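PDB 6HVG: alternansucrase from Leuconostoc mesenteroides, which belongs to glycosyl hydrolase family 70 and combines a domain of the TIM-barrel clan with repeats of the choline-binding, cell-wall-binding type. Local coordinates for residues D867-K871 with D872-G876. Numbering follows the deposited sequence.
Sequences DSSGK and DLKDG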
loop_
_atom_site.group_PDB
_atom_site.type_symbol
_atom_site.label_atom_id
_atom_site.label_comp_id
_atom_site.label_asym_id
_atom_site.label_seq_id
_atom_site.Cartn_x
_atom_site.Cartn_y
_atom_site.Cartn_z
ATOM N N ASP A 867 -16.457 19.293 30.052
ATOM C CA ASP A 867 -17.801 19.776 30.244
ATOM C C ASP A 867 -18.703 18.961 29.330
ATOM O O ASP A 867 -19.289 19.487 28.396
ATOM C CB ASP A 867 -17.878 21.262 29.923
ATOM C CG ASP A 867 -19.242 21.852 30.224
ATOM O OD1 ASP A 867 -19.950 21.339 31.130
ATOM O OD2 ASP A 867 -19.614 22.800 29.507
ATOM N N SER A 868 -18.782 17.658 29.603
ATOM C CA SER A 868 -19.457 16.715 28.735
ATOM C C SER A 868 -19.597 15.363 29.424
ATOM O O SER A 868 -18.800 15.006 30.288
ATOM C CB SER A 868 -18.663 16.552 27.443
ATOM O OG SER A 868 -19.233 15.543 26.644
ATOM N N SER A 869 -20.624 14.615 29.041
ATOM C CA SER A 869 -20.929 13.323 29.651
ATOM C C SER A 869 -20.977 12.179 28.639
ATOM O O SER A 869 -21.203 11.031 29.024
ATOM C CB SER A 869 -22.281 13.424 30.361
ATOM O OG SER A 869 -22.587 12.240 31.080
ATOM N N GLY A 870 -20.739 12.469 27.356
ATOM C CA GLY A 870 -20.803 11.430 26.314
ATOM C C GLY A 870 -20.753 11.982 24.903
ATOM O O GLY A 870 -20.247 13.074 24.676
ATOM N N LYS A 871 -21.291 11.218 23.949
ATOM C CA LYS A 871 -21.442 11.662 22.546
ATOM C C LYS A 871 -22.224 12.974 22.395
ATOM O O LYS A 871 -21.872 13.802 21.561
ATOM C CB LYS A 871 -22.211 10.612 21.738
ATOM C CG LYS A 871 -21.602 9.223 21.659
ATOM C CD LYS A 871 -22.395 8.291 20.737
ATOM C CE LYS A 871 -23.743 7.889 21.339
ATOM N NZ LYS A 871 -24.576 7.068 20.413
ATOM N N ASP A 872 -23.297 13.132 23.173
ATOM C CA ASP A 872 -24.260 14.218 22.969
ATOM C C ASP A 872 -24.208 15.252 24.077
ATOM O O ASP A 872 -23.973 14.924 25.237
ATOM C CB ASP A 872 -25.686 13.657 22.873
ATOM C CG ASP A 872 -25.846 12.664 21.732
ATOM O OD1 ASP A 872 -25.587 13.036 20.566
ATOM O OD2 ASP A 872 -26.247 11.514 22.000
ATOM N N LEU A 873 -24.480 16.500 23.701
ATOM C CA LEU A 873 -24.317 17.648 24.578
ATOM C C LEU A 873 -25.662 18.199 25.061
ATOM O O LEU A 873 -26.513 18.548 24.261
ATOM C CB LEU A 873 -23.571 18.748 23.816
ATOM C CG LEU A 873 -22.106 18.539 23.409
ATOM C CD1 LEU A 873 -21.948 17.499 22.312
ATOM C CD2 LEU A 873 -21.490 19.850 22.940
ATOM N N LYS A 874 -25.837 18.289 26.374
ATOM C CA LYS A 874 -26.983 18.998 26.959
ATOM C C LYS A 874 -26.830 20.507 26.759
ATOM O O LYS A 874 -25.795 20.987 26.318
ATOM C CB LYS A 874 -27.109 18.676 28.450
ATOM C CG LYS A 874 -27.506 17.228 28.702
ATOM C CD LYS A 874 -26.970 16.687 30.017
ATOM C CE LYS A 874 -26.787 15.178 29.950
ATOM N NZ LYS A 874 -26.074 14.691 31.157
ATOM N N ASP A 875 -27.860 21.258 27.113
ATOM C CA ASP A 875 -27.942 22.704 26.803
ATOM C C ASP A 875 -26.713 23.592 27.117
ATOM O O ASP A 875 -26.166 24.245 26.221
ATOM C CB ASP A 875 -29.202 23.293 27.456
ATOM C CG ASP A 875 -29.336 24.779 27.223
ATOM O OD1 ASP A 875 -29.085 25.232 26.087
ATOM O OD2 ASP A 875 -29.708 25.490 28.173
ATOM N N GLY A 876 -26.298 23.627 28.379
ATOM C CA GLY A 876 -25.144 24.438 28.804
ATOM C C GLY A 876 -23.775 23.916 28.372
ATOM O O GLY A 876 -22.794 24.671 28.333
#
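Ser869 and Lys874 meet across the long surface loop of a beta-hairpin, whose strands 862-866 and 881-885 pair antiparallel within a larger sheet. The chain reverses around Lys871 and Asp872, and the end-to-end directions of 867-871 and 872-876 differ by 154°. The Lys874 chain, extended beyond CG, crosses from the returning arm and brings NZ alongside Ser869 CB at 4.1 Å. This is a loose van der Waals approach, for the ammonium group forms no hydrogen bond with the serine.

Nearer the bend, Leu873 CD1 rests in van der Waals contact with the carbonyl oxygen of Lys871, CD1 to O 3.8 Å.

Polar contacts are sparse and mostly internal to one arm or directed outside. The Gly870 N-H points nearly straight at Ser868 OG, with an angle of 162°, but the N to OG distance of 3.5 Å makes the bond weak. Gly870 O accepts a hydrogen bond from Asn700 ND2, while the backbone N-H of Lys874 donates to Glu877 OE1. At the open end, Asp867 carries its carboxylate anti to the backbone N (chi1 -175°), and OD2 stands 3.9 Å from Gly876 O. Both are acceptors, and the strongest partner of OD2 is instead the backbone N-H of Thr878, just beyond the returning arm.

Opposite charges are neighbours at the bend without pairing: Lys871 NZ is 5.0 Å from Asp872 OD2, too long for a salt bridge, and any attraction is probably weak and screened by solvent.

With weak side-chain contacts between the arms, the shape of this hairpin loop probably depends more on the backbone pairing of Asp867 with Asp879 and Leu880, and on its OD2 bond, than on direct pairing of 867-871 with 872-876.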